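Local coordinates for amidohydrolase 3 domain-containing protein (Pyrococcus horikoshii, PDB 3IGH) that is of unknown function but probably hydrolyses carbon-nitrogen bonds other than peptide bonds, at residues 101-106 and 125-130; 106-111 and 131-136; 117-122 and 158-163. All coordinates share one frame; numbering follows the deposited sequence. Where two conformers were deposited one is given.

Contact 1 of 3, residues 101-106 and 125-130; sequences RIIFGF and IDKPVF. With SO4 (sulfate ion), chain M.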
loop_
_atom_site.group_PDB
_atom_site.type_symbol
_atom_site.label_atom_id
_atom_site.label_comp_id
_atom_site.label_asym_id
_atom_site.label_seq_id
_atom_site.Cartn_x
_atom_site.Cartn_y
_atom_site.Cartn_z
ATOM N N ARG A 101 21.404 -23.472 -5.259
ATOM C CA ARG A 101 22.668 -22.766 -5.428
ATOM C C ARG A 101 23.580 -22.949 -4.214
ATOM O O ARG A 101 24.762 -23.282 -4.352
ATOM C CB ARG A 101 22.367 -21.287 -5.643
ATOM C CG ARG A 101 23.448 -20.469 -6.313
ATOM C CD ARG A 101 22.882 -19.114 -6.744
ATOM N NE ARG A 101 22.662 -18.202 -5.616
ATOM C CZ ARG A 101 21.483 -17.949 -5.047
ATOM N NH1 ARG A 101 20.364 -18.541 -5.474
ATOM N NH2 ARG A 101 21.428 -17.098 -4.029
ATOM N N ILE A 102 23.020 -22.728 -3.028
ATOM C CA ILE A 102 23.755 -22.868 -1.777
ATOM C C ILE A 102 23.052 -23.949 -0.983
ATOM O O ILE A 102 21.820 -23.960 -0.907
ATOM C CB ILE A 102 23.749 -21.553 -0.973
ATOM C CG1 ILE A 102 24.409 -20.436 -1.776
ATOM C CG2 ILE A 102 24.484 -21.706 0.349
ATOM C CD1 ILE A 102 23.740 -19.141 -1.573
ATOM N N ILE A 103 23.832 -24.864 -0.410
ATOM C CA ILE A 103 23.275 -25.944 0.389
ATOM C C ILE A 103 23.289 -25.545 1.856
ATOM O O ILE A 103 24.349 -25.442 2.477
ATOM C CB ILE A 103 24.027 -27.286 0.167
ATOM C CG1 ILE A 103 24.116 -27.623 -1.334
ATOM C CG2 ILE A 103 23.358 -28.416 0.953
ATOM C CD1 ILE A 103 22.764 -27.718 -2.069
ATOM N N PHE A 104 22.098 -25.289 2.389
ATOM C CA PHE A 104 21.925 -24.955 3.796
ATOM C C PHE A 104 21.459 -26.207 4.535
ATOM O O PHE A 104 20.601 -26.942 4.046
ATOM C CB PHE A 104 20.893 -23.832 3.978
ATOM C CG PHE A 104 21.367 -22.474 3.526
ATOM C CD1 PHE A 104 22.268 -21.740 4.296
ATOM C CD2 PHE A 104 20.884 -21.914 2.346
ATOM C CE1 PHE A 104 22.696 -20.475 3.887
ATOM C CE2 PHE A 104 21.304 -20.648 1.927
ATOM C CZ PHE A 104 22.213 -19.929 2.702
ATOM N N GLY A 105 22.037 -26.444 5.706
ATOM C CA GLY A 105 21.664 -27.581 6.524
ATOM C C GLY A 105 21.504 -27.183 7.974
ATOM O O GLY A 105 21.945 -26.108 8.383
ATOM N N PHE A 106 20.889 -28.062 8.759
ATOM C CA PHE A 106 20.659 -27.785 10.179
ATOM C C PHE A 106 20.582 -29.083 10.976
ATOM O O PHE A 106 20.283 -30.146 10.425
ATOM C CB PHE A 106 19.360 -26.968 10.384
ATOM C CG PHE A 106 18.096 -27.797 10.302
ATOM C CD1 PHE A 106 17.490 -28.295 11.461
ATOM C CD2 PHE A 106 17.519 -28.088 9.071
ATOM C CE1 PHE A 106 16.339 -29.077 11.387
ATOM C CE2 PHE A 106 16.363 -28.852 8.989
ATOM C CZ PHE A 106 15.775 -29.355 10.148
ATOM N N ILE A 125 31.557 -31.394 -1.222
ATOM C CA ILE A 125 30.364 -30.938 -1.928
ATOM C C ILE A 125 30.756 -29.741 -2.791
ATOM O O ILE A 125 31.324 -28.768 -2.288
ATOM C CB ILE A 125 29.235 -30.561 -0.944
ATOM C CG1 ILE A 125 28.885 -31.761 -0.057
ATOM C CG2 ILE A 125 27.991 -30.099 -1.699
ATOM C CD1 ILE A 125 28.980 -31.471 1.418
ATOM N N ASP A 126 30.445 -29.817 -4.087
ATOM C CA ASP A 126 30.905 -28.833 -5.076
ATOM C C ASP A 126 30.027 -27.568 -5.131
ATOM O O ASP A 126 29.828 -26.966 -6.193
ATOM C CB ASP A 126 31.019 -29.502 -6.458
ATOM C CG ASP A 126 31.916 -28.726 -7.424
ATOM O OD1 ASP A 126 32.982 -28.222 -7.000
ATOM O OD2 ASP A 126 31.541 -28.621 -8.613
ATOM N N LYS A 127 29.506 -27.174 -3.971
ATOM C CA LYS A 127 28.607 -26.028 -3.828
ATOM C C LYS A 127 28.947 -25.333 -2.513
ATOM O O LYS A 127 29.553 -25.958 -1.629
ATOM C CB LYS A 127 27.145 -26.493 -3.813
ATOM C CG LYS A 127 26.595 -26.932 -5.164
ATOM C CD LYS A 127 25.153 -27.393 -5.055
ATOM C CE LYS A 127 24.568 -27.710 -6.424
ATOM N NZ LYS A 127 23.115 -28.035 -6.336
ATOM N N PRO A 128 28.588 -24.038 -2.373
ATOM C CA PRO A 128 28.716 -23.436 -1.042
ATOM C C PRO A 128 27.810 -24.189 -0.063
ATOM O O PRO A 128 26.655 -24.490 -0.392
ATOM C CB PRO A 128 28.219 -21.997 -1.250
ATOM C CG PRO A 128 28.348 -21.762 -2.724
ATOM C CD PRO A 128 28.068 -23.074 -3.361
ATOM N N VAL A 129 28.374 -24.540 1.089
ATOM C CA VAL A 129 27.688 -25.316 2.129
ATOM C C VAL A 129 27.799 -24.555 3.437
ATOM O O VAL A 129 28.883 -24.125 3.815
ATOM C CB VAL A 129 28.313 -26.742 2.299
ATOM C CG1 VAL A 129 27.758 -27.460 3.539
ATOM C CG2 VAL A 129 28.047 -27.582 1.079
ATOM N N PHE A 130 26.666 -24.381 4.115
ATOM C CA PHE A 130 26.620 -23.735 5.418
ATOM C C PHE A 130 25.700 -24.584 6.303
ATOM O O PHE A 130 24.515 -24.738 5.997
ATOM C CB PHE A 130 26.071 -22.313 5.262
ATOM C CG PHE A 130 26.105 -21.498 6.528
ATOM C CD1 PHE A 130 27.229 -20.754 6.851
ATOM C CD2 PHE A 130 25.003 -21.458 7.386
ATOM C CE1 PHE A 130 27.274 -19.989 8.004
ATOM C CE2 PHE A 130 25.042 -20.696 8.549
ATOM C CZ PHE A 130 26.175 -19.954 8.855
HETATM S S SO4 M . 20.365 -27.879 -8.350
HETATM O O1 SO4 M . 20.978 -28.396 -9.570
HETATM O O2 SO4 M . 20.506 -28.864 -7.283
HETATM O O3 SO4 M . 21.033 -26.640 -7.961
HETATM O O4 SO4 M . 18.947 -27.617 -8.582
#

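Contact 2 of 3, residues 106-111 and 131-136; sequences FGWDQD and IYRKCF. With SO4 (sulfate ion), chain I.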
loop_
_atom_site.group_PDB
_atom_site.type_symbol
_atom_site.label_atom_id
_atom_site.label_comp_id
_atom_site.label_asym_id
_atom_site.label_seq_id
_atom_site.Cartn_x
_atom_site.Cartn_y
_atom_site.Cartn_z
ATOM N N PHE A 106 20.889 -28.062 8.759
ATOM C CA PHE A 106 20.659 -27.785 10.179
ATOM C C PHE A 106 20.582 -29.083 10.976
ATOM O O PHE A 106 20.283 -30.146 10.425
ATOM C CB PHE A 106 19.360 -26.968 10.384
ATOM C CG PHE A 106 18.096 -27.797 10.302
ATOM C CD1 PHE A 106 17.490 -28.295 11.461
ATOM C CD2 PHE A 106 17.519 -28.088 9.071
ATOM C CE1 PHE A 106 16.339 -29.077 11.387
ATOM C CE2 PHE A 106 16.363 -28.852 8.989
ATOM C CZ PHE A 106 15.775 -29.355 10.148
ATOM N N GLY A 107 20.828 -28.973 12.278
ATOM C CA GLY A 107 20.494 -30.040 13.207
ATOM C C GLY A 107 21.559 -31.068 13.535
ATOM O O GLY A 107 21.275 -32.010 14.275
ATOM N N TRP A 108 22.777 -30.908 13.012
ATOM C CA TRP A 108 23.845 -31.869 13.328
ATOM C C TRP A 108 24.312 -31.719 14.767
ATOM O O TRP A 108 24.165 -30.660 15.371
ATOM C CB TRP A 108 25.041 -31.776 12.350
ATOM C CG TRP A 108 25.779 -30.454 12.367
ATOM C CD1 TRP A 108 25.592 -29.417 11.498
ATOM C CD2 TRP A 108 26.812 -30.033 13.276
ATOM N NE1 TRP A 108 26.423 -28.376 11.817
ATOM C CE2 TRP A 108 27.194 -28.728 12.893
ATOM C CE3 TRP A 108 27.456 -30.629 14.370
ATOM C CZ2 TRP A 108 28.183 -28.004 13.572
ATOM C CZ3 TRP A 108 28.437 -29.908 15.042
ATOM C CH2 TRP A 108 28.795 -28.612 14.639
ATOM N N ASP A 109 24.906 -32.784 15.304
ATOM C CA ASP A 109 25.380 -32.792 16.676
ATOM C C ASP A 109 26.631 -33.662 16.717
ATOM O O ASP A 109 26.584 -34.819 16.282
ATOM C CB ASP A 109 24.282 -33.383 17.585
ATOM C CG ASP A 109 24.666 -33.423 19.068
ATOM O OD1 ASP A 109 25.793 -33.040 19.465
ATOM O OD2 ASP A 109 23.798 -33.832 19.867
ATOM N N GLN A 110 27.722 -33.113 17.264
ATOM C CA GLN A 110 28.993 -33.848 17.360
ATOM C C GLN A 110 28.864 -35.091 18.245
ATOM O O GLN A 110 29.597 -36.055 18.062
ATOM C CB GLN A 110 30.155 -32.947 17.828
ATOM C CG GLN A 110 30.107 -32.453 19.289
ATOM C CD GLN A 110 29.311 -31.169 19.467
ATOM O OE1 GLN A 110 28.466 -30.817 18.638
ATOM N NE2 GLN A 110 29.586 -30.456 20.553
ATOM N N ASP A 111 27.916 -35.061 19.185
ATOM C CA ASP A 111 27.637 -36.206 20.062
ATOM C C ASP A 111 27.063 -37.406 19.305
ATOM O O ASP A 111 27.327 -38.561 19.658
ATOM C CB ASP A 111 26.715 -35.785 21.209
ATOM C CG ASP A 111 27.417 -34.905 22.229
ATOM O OD1 ASP A 111 28.665 -34.790 22.168
ATOM O OD2 ASP A 111 26.725 -34.334 23.098
ATOM N N ILE A 131 26.242 -25.166 7.372
ATOM C CA ILE A 131 25.446 -26.104 8.192
ATOM C C ILE A 131 25.367 -25.726 9.665
ATOM O O ILE A 131 26.376 -25.662 10.371
ATOM C CB ILE A 131 25.856 -27.602 8.003
ATOM C CG1 ILE A 131 27.342 -27.843 8.322
ATOM C CG2 ILE A 131 25.530 -28.073 6.593
ATOM C CD1 ILE A 131 27.700 -29.326 8.505
ATOM N N TYR A 132 24.140 -25.478 10.123
ATOM C CA TYR A 132 23.898 -25.138 11.515
ATOM C C TYR A 132 23.958 -26.379 12.388
ATOM O O TYR A 132 23.392 -27.412 12.040
ATOM C CB TYR A 132 22.509 -24.539 11.675
ATOM C CG TYR A 132 22.369 -23.120 11.206
ATOM C CD1 TYR A 132 22.815 -22.055 11.998
ATOM C CD2 TYR A 132 21.754 -22.831 9.986
ATOM C CE1 TYR A 132 22.662 -20.732 11.573
ATOM C CE2 TYR A 132 21.600 -21.513 9.553
ATOM C CZ TYR A 132 22.050 -20.474 10.352
ATOM O OH TYR A 132 21.898 -19.178 9.921
ATOM N N ARG A 133 24.640 -26.256 13.522
ATOM C CA ARG A 133 24.533 -27.236 14.599
ATOM C C ARG A 133 23.131 -27.159 15.184
ATOM O O ARG A 133 22.476 -26.115 15.109
ATOM C CB ARG A 133 25.544 -26.929 15.709
ATOM C CG ARG A 133 25.695 -28.053 16.754
ATOM C CD ARG A 133 26.603 -27.676 17.916
ATOM N NE ARG A 133 26.564 -28.727 18.931
ATOM C CZ ARG A 133 25.719 -28.760 19.963
ATOM N NH1 ARG A 133 24.840 -27.783 20.154
ATOM N NH2 ARG A 133 25.762 -29.771 20.817
ATOM N N LYS A 134 22.665 -28.282 15.724
ATOM C CA LYS A 134 21.534 -28.333 16.651
ATOM C C LYS A 134 21.571 -27.105 17.572
ATOM O O LYS A 134 22.627 -26.765 18.119
ATOM C CB LYS A 134 21.652 -29.634 17.459
ATOM C CG LYS A 134 20.535 -29.942 18.425
ATOM C CD LYS A 134 20.986 -30.980 19.448
ATOM C CE LYS A 134 21.724 -30.332 20.615
ATOM N NZ LYS A 134 21.854 -31.265 21.766
ATOM N N CYS A 135 20.429 -26.427 17.699
ATOM C CA CYS A 135 20.265 -25.210 18.538
ATOM C C CYS A 135 20.736 -23.894 17.912
ATOM O O CYS A 135 20.557 -22.829 18.507
ATOM C CB CYS A 135 20.825 -25.384 19.970
ATOM S SG CYS A 135 20.184 -26.849 20.836
ATOM N N PHE A 136 21.342 -23.979 16.721
ATOM C CA PHE A 136 21.622 -22.826 15.850
ATOM C C PHE A 136 22.565 -21.766 16.451
ATOM O O PHE A 136 22.470 -20.589 16.108
ATOM C CB PHE A 136 20.307 -22.164 15.365
ATOM C CG PHE A 136 19.410 -23.075 14.545
ATOM C CD1 PHE A 136 19.472 -23.061 13.155
ATOM C CD2 PHE A 136 18.489 -23.921 15.163
ATOM C CE1 PHE A 136 18.653 -23.881 12.391
ATOM C CE2 PHE A 136 17.666 -24.752 14.411
ATOM C CZ PHE A 136 17.745 -24.731 13.016
HETATM S S SO4 I . 32.551 -30.947 22.606
HETATM O O1 SO4 I . 33.448 -31.723 21.747
HETATM O O2 SO4 I . 33.118 -30.843 23.948
HETATM O O3 SO4 I . 32.388 -29.608 22.045
HETATM O O4 SO4 I . 31.253 -31.612 22.690
HETATM O O HOH W 1 20.239 -26.685 13.897
#

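Contact 3 of 3, residues 117-122 and 158-163; sequences PTRKEL and DEDTGI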
loop_
_atom_site.group_PDB
_atom_site.type_symbol
_atom_site.label_atom_id
_atom_site.label_comp_id
_atom_site.label_asym_id
_atom_site.label_seq_id
_atom_site.Cartn_x
_atom_site.Cartn_y
_atom_site.Cartn_z
ATOM N N PRO A 117 32.019 -31.743 12.369
ATOM C CA PRO A 117 32.280 -31.668 10.932
ATOM C C PRO A 117 33.222 -30.498 10.642
ATOM O O PRO A 117 33.340 -29.582 11.463
ATOM C CB PRO A 117 30.889 -31.463 10.314
ATOM C CG PRO A 117 30.032 -30.952 11.408
ATOM C CD PRO A 117 30.685 -31.224 12.729
ATOM N N THR A 118 33.927 -30.554 9.514
ATOM C CA THR A 118 34.957 -29.552 9.212
ATOM C C THR A 118 34.811 -28.995 7.799
ATOM O O THR A 118 34.253 -29.655 6.918
ATOM C CB THR A 118 36.394 -30.135 9.315
ATOM O OG1 THR A 118 36.597 -31.075 8.248
ATOM C CG2 THR A 118 36.649 -30.796 10.681
ATOM N N ARG A 119 35.343 -27.785 7.614
ATOM C CA ARG A 119 35.507 -27.130 6.310
ATOM C C ARG A 119 36.081 -28.066 5.242
ATOM O O ARG A 119 35.538 -28.164 4.135
ATOM C CB ARG A 119 36.400 -25.888 6.478
ATOM C CG ARG A 119 36.744 -25.146 5.179
ATOM C CD ARG A 119 37.827 -24.082 5.399
ATOM N NE ARG A 119 39.079 -24.642 5.916
ATOM C CZ ARG A 119 40.019 -25.234 5.178
ATOM N NH1 ARG A 119 39.886 -25.363 3.861
ATOM N NH2 ARG A 119 41.106 -25.708 5.771
ATOM N N LYS A 120 37.164 -28.769 5.585
ATOM C CA LYS A 120 37.800 -29.719 4.659
ATOM C C LYS A 120 36.865 -30.832 4.198
ATOM O O LYS A 120 36.816 -31.143 3.009
ATOM C CB LYS A 120 39.067 -30.324 5.274
ATOM C CG LYS A 120 40.279 -29.415 5.219
ATOM C CD LYS A 120 41.443 -29.994 6.005
ATOM C CE LYS A 120 42.601 -29.013 6.066
ATOM N NZ LYS A 120 43.660 -29.472 7.003
ATOM N N GLU A 121 36.123 -31.422 5.137
ATOM C CA GLU A 121 35.172 -32.500 4.824
ATOM C C GLU A 121 34.031 -32.001 3.941
ATOM O O GLU A 121 33.577 -32.696 3.027
ATOM C CB GLU A 121 34.613 -33.117 6.110
ATOM C CG GLU A 121 35.627 -33.942 6.904
ATOM C CD GLU A 121 35.301 -34.039 8.393
ATOM O OE1 GLU A 121 36.108 -34.644 9.127
ATOM O OE2 GLU A 121 34.255 -33.511 8.839
ATOM N N LEU A 122 33.599 -30.770 4.197
ATOM C CA LEU A 122 32.499 -30.171 3.449
ATOM C C LEU A 122 32.929 -29.681 2.061
ATOM O O LEU A 122 32.079 -29.387 1.214
ATOM C CB LEU A 122 31.874 -29.035 4.258
ATOM C CG LEU A 122 31.233 -29.416 5.597
ATOM C CD1 LEU A 122 30.810 -28.161 6.347
ATOM C CD2 LEU A 122 30.059 -30.359 5.397
ATOM N N ASP A 158 37.022 -19.682 13.316
ATOM C CA ASP A 158 38.193 -20.513 13.093
ATOM C C ASP A 158 38.261 -20.839 11.614
ATOM O O ASP A 158 37.447 -21.605 11.095
ATOM C CB ASP A 158 38.112 -21.784 13.937
ATOM C CG ASP A 158 39.436 -22.540 14.000
ATOM O OD1 ASP A 158 39.983 -22.663 15.117
ATOM O OD2 ASP A 158 39.921 -23.020 12.947
ATOM N N GLU A 159 39.248 -20.257 10.943
ATOM C CA GLU A 159 39.329 -20.315 9.488
ATOM C C GLU A 159 39.754 -21.693 8.972
ATOM O O GLU A 159 39.358 -22.101 7.878
ATOM C CB GLU A 159 40.231 -19.185 8.964
ATOM C CG GLU A 159 39.988 -17.859 9.712
ATOM C CD GLU A 159 40.454 -16.609 8.978
ATOM O OE1 GLU A 159 40.285 -15.501 9.551
ATOM O OE2 GLU A 159 40.974 -16.723 7.843
ATOM N N ASP A 160 40.531 -22.420 9.776
ATOM C CA ASP A 160 41.003 -23.748 9.380
ATOM C C ASP A 160 39.918 -24.822 9.455
ATOM O O ASP A 160 39.771 -25.624 8.529
ATOM C CB ASP A 160 42.228 -24.171 10.204
ATOM C CG ASP A 160 42.837 -25.484 9.716
ATOM O OD1 ASP A 160 42.949 -26.426 10.528
ATOM O OD2 ASP A 160 43.186 -25.581 8.518
ATOM N N THR A 161 39.175 -24.845 10.562
ATOM C CA THR A 161 38.126 -25.856 10.775
ATOM C C THR A 161 36.786 -25.436 10.166
ATOM O O THR A 161 35.904 -26.270 9.955
ATOM C CB THR A 161 37.916 -26.146 12.268
ATOM O OG1 THR A 161 37.573 -24.932 12.940
ATOM C CG2 THR A 161 39.182 -26.731 12.896
ATOM N N GLY A 162 36.643 -24.142 9.891
ATOM C CA GLY A 162 35.419 -23.606 9.294
ATOM C C GLY A 162 34.310 -23.346 10.299
ATOM O O GLY A 162 33.166 -23.117 9.904
ATOM N N ILE A 163 34.659 -23.361 11.588
ATOM C CA ILE A 163 33.689 -23.221 12.683
ATOM C C ILE A 163 33.408 -21.761 13.008
ATOM O O ILE A 163 34.325 -20.982 13.290
ATOM C CB ILE A 163 34.141 -23.984 13.958
ATOM C CG1 ILE A 163 34.104 -25.497 13.698
ATOM C CG2 ILE A 163 33.262 -23.616 15.161
ATOM C CD1 ILE A 163 34.899 -26.328 14.686
HETATM O O HOH W 2 38.810 -28.067 7.987
#

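Contact 1 of 3, residues 101-106 and 125-130
Ile103 and Lys127 pack hydrocarbon on hydrocarbon on one side of the strand pair. The lysine chain, extended beyond CG, runs at a slant past the isoleucine, and its CD lies 3.8 Å from CD1 of Ile103. With CG1 of Ile103 anti to the carbonyl carbon (chi1 -52°), that branch meets both CB and CD of Lys127. On the same side of the sheet CB of Ile103 packs on CG2 of Val129. The opposite side belongs to the phenylalanines: CD1 of Phe104 stands 4.0 Å from CB of Phe130, the two side chains crossing obliquely, while CG2 of Ile102 sits above one face of the Phe104 ring, towards its rim. Ile102 also meets Pro128 at about a right angle, CG2 to CB. Helices 143-149 and 166-180 pack against this second side, through Met145 and Ile176 among others.

Between the two layers runs parallel strand pairing. Ile103 N donates to Pro128 O (2.8 Å) and Phe130 N to Ile103 O (3.0 Å), both nearly straight; Gly105 N then reaches Phe130 O. The outer end of Lys127 is polar: NZ bonds Gly100 O and, weakly, O3 of a sulfate at 3.0 Å, an ion probably taken from the crystallisation liquor and also held by Gly100 N. An alanine in place of Lys127 would probably leave CD1 of Ile103 without its methylene cover and Gly100 O and the sulfate without their ammonium partner. In this strand pair, then, backbone amides fix the parallel register, apolar groups pack on both faces, and a lysine spans the change from packed hydrocarbon to a charged end that in this crystal also meets a sulfate.

Contact 2 of 3, residues 106-111 and 131-136
Trp108 and Arg133 meet where two parallel strands, 103-108 and 129-133, cross at 57° near their ends, an N-capped helix following the first and a type II beta turn, Arg133 to Phe136, closing the second. Lys134 N donates to Trp108 O at 2.8 Å. CG of Trp108 lies between its backbone N and carbonyl carbon (chi1 63°), the crowded position, which sets the indole against the 131-133 backbone. Arg133 CA makes a CH-pi contact over one face of the five-membered ring, 3.6 Å from its centroid, and CB and CG continue across the six-membered ring. At the indole edge NE1 donates almost straight to Ile131 O (3.1 Å), which lies in the ring plane, although NE1 stands well above the Ile131 carbonyl plane.

Arg133 is extended from CG to NE, its guanidinium turned nearly perpendicular to the indole (86°). Its NH2 pairs with OD1 of Asp109 at 3.5 Å, and OD2 of the same carboxylate faces Lys134 NZ in a longer salt bridge. OD1 also accepts from Asp111 N as the helix cap, so the aspartate links the cap to two cations, which would probably stabilise its negative charge. CE1 of Phe136 touches Phe106 CB, and a water that donates to Arg133 O lies over the centre of the Phe136 ring. Gly107, at positive phi, has no CB to collide with the preceding carbonyl oxygen.

In the conformer given, Gln110 bends at chi2, and NE2 donates to a sulfate probably from the crystallisation liquor; OE1, lying in the guanidinium plane, receives Arg133 NE on a lone pair, at 2.8 Å.

Contact 3 of 3, residues 117-122 and 158-163
The carbonyl oxygen of Asp160 is gripped by three donors. Arg119 NE reaches it at 2.9 Å and Arg119 NH2 adds a weak bond. The third is a water, itself accepting from Lys120 N, whose oxygen lies 2.7 Å from Asp160 O. NE approaches from well above the carbonyl plane, while the oxygen lies near the guanidinium plane, 18° out of it. The Arg119 side chain begins with CG anti to the backbone N (chi1 176°) and bends at chi3, which turns NE to the Asp160 carbonyl at the guanidinium edge. There NH2 also meets Asp160 OD2 at 3.4 Å in a weakly bonded salt bridge, the side chains crossing at about a right angle; NH1 has its own partner, Asp143.

The backbone of Arg119 is held as well, its N donating to Thr161 O at 2.8 Å. CB of Arg119 packs 3.8 Å from Gly162 CA, and a side chain on that glycine would point straight into it, so the close approach depends on its absence. Both partners are locally braced. Thr118 OG1 accepts from Glu121 N at 3.2 Å, and Glu121 OE2 takes a weak bond from Thr118 N. Asp158 OD2 accepts from Thr161 N.

One short, weakly bonded helix opened by a capping box is thereby joined to a hairpin turn between strands 157-158 and 163-165, shaped by an Asx motif and a G1 beta bulge in which Gly162 and Ile163 face Asp158.

In the fold
From the N terminus, strand 103-108 runs first through contact 1 and then contact 2, the two sharing Phe106. The chain continues through helix 110-113 to residues 117-122, then returns as strand 129-133, closing contact 1 after 18 intervening residues and contact 2 after 19. Contact 3 closes last, when the turn at 158-163 comes back to helix 119-122, with 35 residues between the two segments. Along the sequence each pair of contacts crosses; none nests within another. Leu122 of the short helix packs on Val129 and Ile131, and Pro117 just before it on Trp108 and Ile131. Together the contacts tie two inner strands of a six-stranded mixed sheet to the hairpin at its far edge, well away from the chain's centre.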